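Long-range contacts in epidermin decarboxylase (PDB 1G63), which catalyses the FMN-dependent oxidative decarboxylation of the C-terminal cysteine residue of the epidermin precursor peptide: residues 9-15 against 34-40; 25-29 against 169-173; 67-71 against 101-106. The contacts are given in a common frame with arbitrary orientation. Numbering follows the deposited sequence.

Interaction 1: 9-15 against 34-40; sequences ATASINV and ILFSPSS. With FMN (flavin mononucleotide), chain N.
Ala9, Ser40 and Ala11, the residues most covered here, mark where two adjacent parallel strands end and hand over to FMN-binding loops. Ala9 closes strand 5-9 beside Phe36, the last residue of strand 32-36, in a parallel bridge with CA atoms about 4.9 Å apart. Ala9 N donates to Leu35 O (2.9 Å) and Ser37 N to Ala9 O (3.0 Å). Ala9 CB lies on the same sheet face as the Phe36 side chain (chi1 m), 3.6 Å from Phe36 CD2; Val15 CG2 meets the edge of that ring, 3.8 Å from Phe36 CE2. Beyond the bridge, Ala11 forms the centre of an inverse gamma turn, Ser12 N bonding to Thr10 O at 2.6 Å, before a 3-10 turn over 13-15. Segment 34-40 turns over 37-40, where Ser40 (chi1 p) donates from OG to Ser37 O at 2.5 Å. Ser40 CB packs 3.7 Å from Ala11 N, and Ala11 CA and Ser40 CA are 3.9 Å apart; Ser39 CB approaches Ala11 CB at 3.6 Å. The FMN phosphate lies between the two loops: its O2P accepts from Ala11 N (2.6 Å) and Ser37 OG (2.9 Å; chi1 p), while ribityl O2' donates to Ala11 O (2.8 Å). Thr10 OG1 instead bonds Pro81 O. Binding a nucleotide at the C-terminal ends of neighbouring parallel strands is characteristic of Rossmann-like folds, here in the HFCD flavoprotein family.

Interaction 2: 25-29 against 169-173; sequences LKQHF and LNFVL
In this Rossmann-like alpha/beta fold, the C-terminal helix 165-172 packs on the turn that leaves helix 18-25 for strand 32-36. The contact is made by side chains, mostly apolar, with the backbones well separated: the closest CA atoms, Leu25 and Leu169, are 8.3 Å apart. In the turn, Leu25 O accepts from His28 N (3.0 Å) and Phe29 N (3.2 Å); Leu25, His28 and Phe29 all have chi1 in m. Leu169, the most covered residue, has chi1 between wells at -105°: its CD1 touches Leu25 CD2 at 3.4 Å and the Phe29 ring edge at CE1 (4.1 Å), while its CD2 sits over the His28 ring, 3.8 Å from the centroid, as a CH-pi contact. One turn on, Val172 (t) grazes Phe29, CG1 to CZ 4.4 Å, and also packs on strands 76-82 and 110-114. Leu173 has just left helical geometry, although its N still bonds Leu169 O at 2.9 Å; its side chain (m, m) places CD2 3.7 Å from Phe29 CZ.

Interaction 3: 67-71 against 101-106; sequences HINIV and TVCLTG. With FMN (flavin mononucleotide), chain M.
Helix 67-71 crosses the C-terminal end of helix 98-105 at -59°, the axes of the short segments passing 9.2 Å apart, in an alpha/beta flavoprotein whose active-site histidine, His67, lies at this crossing. The CA atoms come nearest at His67-Val102 (5.5 Å) and Val71-Gly106 (5.8 Å). Gly106, the first residue out of helical geometry, has its CA 3.8 Å from Val71 CG1; a CB there would be tight against that methyl. Val71 (chi1 t), the most covered residue, packs its CG2 against Val102 CG1 (4.0 Å) and Thr105 CG2 (3.8 Å). Ile70 CG2 adds a contact with Val102 CG2 (4.2 Å), and Ile70 and Val102 both also pack on Leu6 of strand 5-9. At the flavin end, the His67 ring (chi1 p) is covered on one face by Thr101 CG2, 3.7 Å from the centroid in a CH-pi contact, and its ND1 makes a weak 3.3 Å hydrogen bond with Thr105 OG1. Met120 of a neighbouring subunit, which also supplies much of the FMN site, packs on His67. Thr101 OG1 accepts from ribityl O3' at 3.0 Å, and His67 NE2 approaches flavin N10 to 3.5 Å.

In the fold
Interactions 1 and 3 represent the two sides of an FMN site that forms between subunits. Residues 9-15 and 34-40 hold one flavin, to which Thr101 of another chain adds a hydrogen bond; 67-71 and 101-106 present His67 and Thr101 to a different flavin, whose phosphate is bound by Ala11 and Ser37 of a neighbouring subunit. Within the chain their centres lie about 17 Å apart, yet they touch, Leu35 CD1 packing 3.8 Å from Val102 CG2. Interaction 2 stands away from both sites, its centre about 20 Å from those of the others; it brings the C-terminal helix back to the turn before strand 32-36, the strand that leads into interaction 1.

Interaction 1: 9-15 against 34-40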
loop_
_atom_site.group_PDB
_atom_site.type_symbol
_atom_site.label_atom_id
_atom_site.label_comp_id
_atom_site.label_asym_id
_atom_site.label_seq_id
_atom_site.Cartn_x
_atom_site.Cartn_y
_atom_site.Cartn_z
ATOM N N ALA B 9 -8.695 28.722 8.208
ATOM C CA ALA B 9 -9.925 27.981 8.483
ATOM C C ALA B 9 -9.689 26.742 9.347
ATOM O O ALA B 9 -8.758 25.970 9.117
ATOM C CB ALA B 9 -10.595 27.585 7.173
ATOM N N THR B 10 -10.555 26.558 10.336
ATOM C CA THR B 10 -10.453 25.430 11.250
ATOM C C THR B 10 -11.655 24.497 11.139
ATOM O O THR B 10 -12.656 24.818 10.474
ATOM C CB THR B 10 -10.296 25.918 12.712
ATOM O OG1 THR B 10 -11.491 26.584 13.142
ATOM C CG2 THR B 10 -9.117 26.877 12.817
ATOM N N ALA B 11 -11.548 23.348 11.804
ATOM C CA ALA B 11 -12.574 22.313 11.772
ATOM C C ALA B 11 -13.918 22.643 12.413
ATOM O O ALA B 11 -14.379 21.961 13.328
ATOM C CB ALA B 11 -12.020 21.020 12.358
ATOM N N SER B 12 -14.538 23.702 11.918
ATOM C CA SER B 12 -15.861 24.106 12.362
ATOM C C SER B 12 -16.790 23.657 11.240
ATOM O O SER B 12 -16.416 23.700 10.072
ATOM C CB SER B 12 -15.953 25.621 12.506
ATOM O OG SER B 12 -17.306 26.050 12.422
ATOM N N ILE B 13 -17.993 23.222 11.589
ATOM C CA ILE B 13 -18.946 22.769 10.589
ATOM C C ILE B 13 -19.130 23.798 9.473
ATOM O O ILE B 13 -19.330 23.433 8.315
ATOM C CB ILE B 13 -20.328 22.462 11.238
ATOM C CG1 ILE B 13 -21.307 21.950 10.180
ATOM C CG2 ILE B 13 -20.879 23.712 11.915
ATOM C CD1 ILE B 13 -20.844 20.703 9.462
ATOM N N ASN B 14 -19.047 25.082 9.814
ATOM C CA ASN B 14 -19.235 26.124 8.809
ATOM C C ASN B 14 -18.091 26.322 7.838
ATOM O O ASN B 14 -18.168 27.185 6.964
ATOM C CB ASN B 14 -19.572 27.455 9.473
ATOM C CG ASN B 14 -20.945 27.451 10.086
ATOM O OD1 ASN B 14 -21.093 27.401 11.306
ATOM N ND2 ASN B 14 -21.966 27.481 9.241
ATOM N N VAL B 15 -17.031 25.535 7.976
ATOM C CA VAL B 15 -15.912 25.655 7.056
ATOM C C VAL B 15 -16.388 25.203 5.671
ATOM O O VAL B 15 -15.763 25.514 4.656
ATOM C CB VAL B 15 -14.713 24.793 7.507
ATOM C CG1 VAL B 15 -15.060 23.322 7.407
ATOM C CG2 VAL B 15 -13.490 25.130 6.673
ATOM N N ILE B 34 -5.742 31.220 1.495
ATOM C CA ILE B 34 -6.285 30.399 2.559
ATOM C C ILE B 34 -5.355 29.285 3.054
ATOM O O ILE B 34 -4.516 28.767 2.316
ATOM C CB ILE B 34 -7.648 29.829 2.106
ATOM C CG1 ILE B 34 -8.390 29.227 3.297
ATOM C CG2 ILE B 34 -7.438 28.842 0.980
ATOM C CD1 ILE B 34 -9.886 29.137 3.091
ATOM N N LEU B 35 -5.512 28.943 4.327
ATOM C CA LEU B 35 -4.706 27.921 4.987
ATOM C C LEU B 35 -5.659 27.148 5.913
ATOM O O LEU B 35 -6.387 27.752 6.692
ATOM C CB LEU B 35 -3.600 28.611 5.801
ATOM C CG LEU B 35 -2.420 27.815 6.363
ATOM C CD1 LEU B 35 -1.515 28.754 7.157
ATOM C CD2 LEU B 35 -2.922 26.699 7.252
ATOM N N PHE B 36 -5.662 25.821 5.826
ATOM C CA PHE B 36 -6.559 25.007 6.653
ATOM C C PHE B 36 -5.869 24.227 7.765
ATOM O O PHE B 36 -4.673 23.946 7.709
ATOM C CB PHE B 36 -7.326 23.993 5.791
ATOM C CG PHE B 36 -8.294 24.613 4.815
ATOM C CD1 PHE B 36 -7.869 25.014 3.553
ATOM C CD2 PHE B 36 -9.638 24.784 5.157
ATOM C CE1 PHE B 36 -8.770 25.577 2.633
ATOM C CE2 PHE B 36 -10.543 25.341 4.250
ATOM C CZ PHE B 36 -10.111 25.739 2.985
ATOM N N SER B 37 -6.643 23.878 8.785
ATOM C CA SER B 37 -6.126 23.076 9.879
ATOM C C SER B 37 -6.276 21.627 9.397
ATOM O O SER B 37 -7.177 21.310 8.625
ATOM C CB SER B 37 -6.954 23.293 11.145
ATOM O OG SER B 37 -8.225 22.674 11.054
ATOM N N PRO B 38 -5.383 20.730 9.828
ATOM C CA PRO B 38 -5.472 19.324 9.408
ATOM C C PRO B 38 -6.876 18.729 9.530
ATOM O O PRO B 38 -7.361 18.062 8.613
ATOM C CB PRO B 38 -4.473 18.629 10.327
ATOM C CG PRO B 38 -3.415 19.681 10.490
ATOM C CD PRO B 38 -4.219 20.947 10.707
ATOM N N SER B 39 -7.536 18.983 10.653
ATOM C CA SER B 39 -8.871 18.443 10.879
ATOM C C SER B 39 -9.959 18.977 9.959
ATOM O O SER B 39 -10.941 18.281 9.685
ATOM C CB SER B 39 -9.302 18.671 12.326
ATOM O OG SER B 39 -8.477 17.953 13.210
ATOM N N SER B 40 -9.807 20.202 9.484
ATOM C CA SER B 40 -10.833 20.765 8.621
ATOM C C SER B 40 -10.907 20.019 7.286
ATOM O O SER B 40 -11.897 20.098 6.568
ATOM C CB SER B 40 -10.589 22.270 8.416
ATOM O OG SER B 40 -9.298 22.519 7.907
HETATM N N1 FMN N . -15.590 22.684 16.945
HETATM C C2 FMN N . -15.810 24.034 17.033
HETATM O O2 FMN N . -15.148 24.775 17.700
HETATM N N3 FMN N . -16.898 24.606 16.291
HETATM C C4 FMN N . -17.748 23.917 15.496
HETATM O O4 FMN N . -18.677 24.501 14.918
HETATM C C4A FMN N . -17.531 22.466 15.425
HETATM N N5 FMN N . -18.280 21.704 14.637
HETATM C C5A FMN N . -17.948 20.391 14.453
HETATM C C6 FMN N . -18.704 19.573 13.505
HETATM C C7 FMN N . -18.517 18.227 13.372
HETATM C C7M FMN N . -19.324 17.405 12.355
HETATM C C8 FMN N . -17.350 17.601 14.026
HETATM C C8M FMN N . -17.012 16.146 13.807
HETATM C C9 FMN N . -16.639 18.358 14.953
HETATM C C9A FMN N . -16.888 19.723 15.195
HETATM N N10 FMN N . -16.172 20.548 16.118
HETATM C C10 FMN N . -16.378 21.920 16.191
HETATM C "C1'" FMN N . -15.065 19.970 16.894
HETATM C "C2'" FMN N . -13.727 20.242 16.163
HETATM O "O2'" FMN N . -13.665 19.740 14.826
HETATM C "C3'" FMN N . -12.567 19.645 16.957
HETATM O "O3'" FMN N . -12.488 20.302 18.264
HETATM C "C4'" FMN N . -11.201 19.725 16.291
HETATM O "O4'" FMN N . -10.214 18.965 17.034
HETATM C "C5'" FMN N . -10.687 21.139 16.068
HETATM O "O5'" FMN N . -9.451 21.117 15.324
HETATM P P FMN N . -8.821 22.404 14.643
HETATM O O1P FMN N . -8.643 23.428 15.719
HETATM O O2P FMN N . -9.724 22.828 13.547
HETATM O O3P FMN N . -7.447 21.900 14.073
#

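Interaction 2: 25-29 against 169-173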
loop_
_atom_site.group_PDB
_atom_site.type_symbol
_atom_site.label_atom_id
_atom_site.label_comp_id
_atom_site.label_asym_id
_atom_site.label_seq_id
_atom_site.Cartn_x
_atom_site.Cartn_y
_atom_site.Cartn_z
ATOM N N LEU B 25 -14.855 38.510 -0.216
ATOM C CA LEU B 25 -13.683 39.253 0.234
ATOM C C LEU B 25 -12.714 39.595 -0.895
ATOM O O LEU B 25 -11.934 40.539 -0.777
ATOM C CB LEU B 25 -12.946 38.461 1.315
ATOM C CG LEU B 25 -13.694 38.264 2.634
ATOM C CD1 LEU B 25 -12.941 37.289 3.524
ATOM C CD2 LEU B 25 -13.857 39.606 3.326
ATOM N N LYS B 26 -12.758 38.830 -1.983
ATOM C CA LYS B 26 -11.872 39.076 -3.119
ATOM C C LYS B 26 -12.119 40.446 -3.729
ATOM O O LYS B 26 -11.307 40.945 -4.512
ATOM C CB LYS B 26 -12.073 38.017 -4.201
ATOM C CG LYS B 26 -11.356 36.710 -3.944
ATOM C CD LYS B 26 -10.353 36.405 -5.045
ATOM C CE LYS B 26 -9.329 37.510 -5.188
ATOM N NZ LYS B 26 -8.399 37.248 -6.320
ATOM N N GLN B 27 -13.245 41.051 -3.368
ATOM C CA GLN B 27 -13.602 42.354 -3.896
ATOM C C GLN B 27 -13.063 43.522 -3.087
ATOM O O GLN B 27 -13.068 44.654 -3.561
ATOM C CB GLN B 27 -15.118 42.469 -3.994
ATOM C CG GLN B 27 -15.757 41.396 -4.850
ATOM C CD GLN B 27 -17.257 41.571 -4.957
ATOM O OE1 GLN B 27 -17.969 41.587 -3.949
ATOM N NE2 GLN B 27 -17.750 41.706 -6.186
ATOM N N HIS B 28 -12.596 43.260 -1.871
ATOM C CA HIS B 28 -12.079 44.335 -1.034
ATOM C C HIS B 28 -10.582 44.235 -0.752
ATOM O O HIS B 28 -9.964 45.217 -0.349
ATOM C CB HIS B 28 -12.836 44.385 0.298
ATOM C CG HIS B 28 -14.323 44.496 0.149
ATOM N ND1 HIS B 28 -15.108 43.454 -0.296
ATOM C CD2 HIS B 28 -15.169 45.523 0.399
ATOM C CE1 HIS B 28 -16.374 43.831 -0.309
ATOM N NE2 HIS B 28 -16.439 45.083 0.108
ATOM N N PHE B 29 -9.999 43.058 -0.959
ATOM C CA PHE B 29 -8.570 42.870 -0.699
ATOM C C PHE B 29 -7.807 42.399 -1.930
ATOM O O PHE B 29 -8.274 41.526 -2.664
ATOM C CB PHE B 29 -8.367 41.877 0.455
ATOM C CG PHE B 29 -9.064 42.278 1.730
ATOM C CD1 PHE B 29 -10.416 42.011 1.913
ATOM C CD2 PHE B 29 -8.372 42.950 2.736
ATOM C CE1 PHE B 29 -11.076 42.409 3.080
ATOM C CE2 PHE B 29 -9.017 43.354 3.903
ATOM C CZ PHE B 29 -10.376 43.081 4.074
ATOM N N LEU B 169 -15.961 42.690 7.649
ATOM C CA LEU B 169 -15.325 43.833 7.002
ATOM C C LEU B 169 -15.165 44.960 8.016
ATOM O O LEU B 169 -14.122 45.590 8.096
ATOM C CB LEU B 169 -16.177 44.307 5.827
ATOM C CG LEU B 169 -15.691 43.977 4.414
ATOM C CD1 LEU B 169 -14.897 42.692 4.407
ATOM C CD2 LEU B 169 -16.890 43.892 3.481
ATOM N N ASN B 170 -16.207 45.192 8.807
ATOM C CA ASN B 170 -16.185 46.248 9.813
ATOM C C ASN B 170 -15.260 45.931 10.988
ATOM O O ASN B 170 -14.603 46.822 11.528
ATOM C CB ASN B 170 -17.601 46.494 10.353
ATOM C CG ASN B 170 -17.660 47.660 11.336
ATOM O OD1 ASN B 170 -17.511 48.824 10.948
ATOM N ND2 ASN B 170 -17.864 47.354 12.612
ATOM N N PHE B 171 -15.223 44.662 11.389
ATOM C CA PHE B 171 -14.392 44.237 12.509
ATOM C C PHE B 171 -12.923 44.271 12.130
ATOM O O PHE B 171 -12.067 44.551 12.960
ATOM C CB PHE B 171 -14.767 42.820 12.940
ATOM C CG PHE B 171 -14.079 42.366 14.194
ATOM C CD1 PHE B 171 -14.450 42.881 15.432
ATOM C CD2 PHE B 171 -13.056 41.429 14.140
ATOM C CE1 PHE B 171 -13.813 42.470 16.607
ATOM C CE2 PHE B 171 -12.406 41.007 15.315
ATOM C CZ PHE B 171 -12.787 41.531 16.550
ATOM N N VAL B 172 -12.646 43.999 10.863
ATOM C CA VAL B 172 -11.283 43.966 10.367
ATOM C C VAL B 172 -10.723 45.311 9.902
ATOM O O VAL B 172 -9.527 45.553 10.041
ATOM C CB VAL B 172 -11.157 42.913 9.227
ATOM C CG1 VAL B 172 -9.835 43.076 8.473
ATOM C CG2 VAL B 172 -11.242 41.517 9.830
ATOM N N LEU B 173 -11.574 46.188 9.371
ATOM C CA LEU B 173 -11.102 47.482 8.885
ATOM C C LEU B 173 -11.252 48.699 9.824
ATOM O O LEU B 173 -11.190 49.846 9.369
ATOM C CB LEU B 173 -11.739 47.796 7.523
ATOM C CG LEU B 173 -11.294 47.072 6.232
ATOM C CD1 LEU B 173 -9.772 46.970 6.172
ATOM C CD2 LEU B 173 -11.908 45.705 6.155
#

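Interaction 3: 67-71 against 101-106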
loop_
_atom_site.group_PDB
_atom_site.type_symbol
_atom_site.label_atom_id
_atom_site.label_comp_id
_atom_site.label_asym_id
_atom_site.label_seq_id
_atom_site.Cartn_x
_atom_site.Cartn_y
_atom_site.Cartn_z
ATOM N N HIS B 67 6.502 29.896 7.300
ATOM C CA HIS B 67 5.444 30.617 8.005
ATOM C C HIS B 67 5.749 32.102 8.221
ATOM O O HIS B 67 4.830 32.924 8.290
ATOM C CB HIS B 67 5.162 29.940 9.349
ATOM C CG HIS B 67 6.366 29.830 10.228
ATOM N ND1 HIS B 67 6.648 30.742 11.221
ATOM C CD2 HIS B 67 7.393 28.947 10.223
ATOM C CE1 HIS B 67 7.798 30.425 11.790
ATOM N NE2 HIS B 67 8.271 29.340 11.202
ATOM N N ILE B 68 7.029 32.444 8.332
ATOM C CA ILE B 68 7.422 33.835 8.523
ATOM C C ILE B 68 7.076 34.647 7.280
ATOM O O ILE B 68 6.519 35.739 7.373
ATOM C CB ILE B 68 8.924 33.942 8.811
ATOM C CG1 ILE B 68 9.232 33.228 10.132
ATOM C CG2 ILE B 68 9.343 35.400 8.886
ATOM C CD1 ILE B 68 10.690 32.896 10.312
ATOM N N ASN B 69 7.398 34.101 6.114
ATOM C CA ASN B 69 7.094 34.758 4.854
ATOM C C ASN B 69 5.588 34.867 4.668
ATOM O O ASN B 69 5.094 35.879 4.175
ATOM C CB ASN B 69 7.699 33.980 3.690
ATOM C CG ASN B 69 9.205 34.123 3.619
ATOM O OD1 ASN B 69 9.869 33.411 2.865
ATOM N ND2 ASN B 69 9.756 35.057 4.402
ATOM N N ILE B 70 4.862 33.824 5.056
ATOM C CA ILE B 70 3.413 33.840 4.932
ATOM C C ILE B 70 2.851 35.027 5.719
ATOM O O ILE B 70 1.996 35.758 5.230
ATOM C CB ILE B 70 2.795 32.517 5.451
ATOM C CG1 ILE B 70 3.201 31.369 4.519
ATOM C CG2 ILE B 70 1.270 32.628 5.524
ATOM C CD1 ILE B 70 2.713 29.996 4.956
ATOM N N VAL B 71 3.358 35.230 6.929
ATOM C CA VAL B 71 2.905 36.320 7.771
ATOM C C VAL B 71 3.275 37.697 7.211
ATOM O O VAL B 71 2.456 38.616 7.224
ATOM C CB VAL B 71 3.464 36.168 9.204
ATOM C CG1 VAL B 71 3.189 37.433 10.022
ATOM C CG2 VAL B 71 2.817 34.951 9.878
ATOM N N THR B 101 0.880 27.819 13.788
ATOM C CA THR B 101 2.220 28.416 13.851
ATOM C C THR B 101 2.176 29.808 13.204
ATOM O O THR B 101 2.879 30.732 13.622
ATOM C CB THR B 101 3.270 27.554 13.103
ATOM O OG1 THR B 101 3.466 26.326 13.804
ATOM C CG2 THR B 101 4.600 28.286 13.001
ATOM N N VAL B 102 1.355 29.944 12.168
ATOM C CA VAL B 102 1.190 31.221 11.487
ATOM C C VAL B 102 0.512 32.217 12.432
ATOM O O VAL B 102 0.873 33.397 12.466
ATOM C CB VAL B 102 0.340 31.055 10.192
ATOM C CG1 VAL B 102 -0.257 32.397 9.750
ATOM C CG2 VAL B 102 1.220 30.481 9.084
ATOM N N CYS B 103 -0.457 31.734 13.206
ATOM C CA CYS B 103 -1.171 32.584 14.148
ATOM C C CYS B 103 -0.295 33.072 15.293
ATOM O O CYS B 103 -0.505 34.167 15.795
ATOM C CB CYS B 103 -2.411 31.865 14.695
ATOM S SG CYS B 103 -3.722 31.656 13.468
ATOM N N LEU B 104 0.684 32.270 15.707
ATOM C CA LEU B 104 1.578 32.693 16.783
ATOM C C LEU B 104 2.460 33.821 16.253
ATOM O O LEU B 104 2.593 34.875 16.870
ATOM C CB LEU B 104 2.474 31.544 17.253
ATOM C CG LEU B 104 3.528 31.947 18.306
ATOM C CD1 LEU B 104 3.197 31.326 19.653
ATOM C CD2 LEU B 104 4.912 31.507 17.863
ATOM N N THR B 105 3.054 33.581 15.093
ATOM C CA THR B 105 3.940 34.547 14.469
ATOM C C THR B 105 3.248 35.868 14.140
ATOM O O THR B 105 3.830 36.939 14.314
ATOM C CB THR B 105 4.552 33.961 13.180
ATOM O OG1 THR B 105 5.213 32.731 13.485
ATOM C CG2 THR B 105 5.554 34.924 12.572
ATOM N N GLY B 106 2.001 35.798 13.676
ATOM C CA GLY B 106 1.293 37.016 13.317
ATOM C C GLY B 106 0.198 37.488 14.258
ATOM O O GLY B 106 -0.828 37.986 13.796
HETATM N N1 FMN M . 9.760 26.889 14.942
HETATM C C2 FMN M . 10.588 27.361 15.929
HETATM O O2 FMN M . 10.261 27.519 17.070
HETATM N N3 FMN M . 11.928 27.697 15.588
HETATM C C4 FMN M . 12.474 27.597 14.357
HETATM O O4 FMN M . 13.644 27.949 14.171
HETATM C C4A FMN M . 11.584 27.121 13.288
HETATM N N5 FMN M . 12.034 26.944 12.052
HETATM C C5A FMN M . 11.234 26.344 11.131
HETATM C C6 FMN M . 11.756 26.051 9.797
HETATM C C7 FMN M . 10.972 25.576 8.775
HETATM C C7M FMN M . 11.566 25.264 7.389
HETATM C C8 FMN M . 9.604 25.111 9.083
HETATM C C8M FMN M . 8.748 24.450 8.035
HETATM C C9 FMN M . 9.084 25.412 10.341
HETATM C C9A FMN M . 9.838 26.008 11.374
HETATM N N10 FMN M . 9.358 26.306 12.681
HETATM C C10 FMN M . 10.202 26.759 13.686
HETATM C "C1'" FMN M . 7.964 25.972 13.041
HETATM C "C2'" FMN M . 7.925 24.585 13.725
HETATM O "O2'" FMN M . 8.462 23.517 12.933
HETATM C "C3'" FMN M . 6.489 24.226 14.097
HETATM O "O3'" FMN M . 5.978 25.207 15.039
HETATM C "C4'" FMN M . 6.281 22.838 14.686
HETATM O "O4'" FMN M . 4.871 22.547 14.816
HETATM C "C5'" FMN M . 6.970 22.608 16.021
HETATM O "O5'" FMN M . 6.820 21.240 16.438
HETATM P P FMN M . 7.678 20.570 17.576
HETATM O O1P FMN M . 7.488 21.392 18.788
HETATM O O2P FMN M . 9.105 20.485 17.133
HETATM O O3P FMN M . 7.068 19.126 17.728
#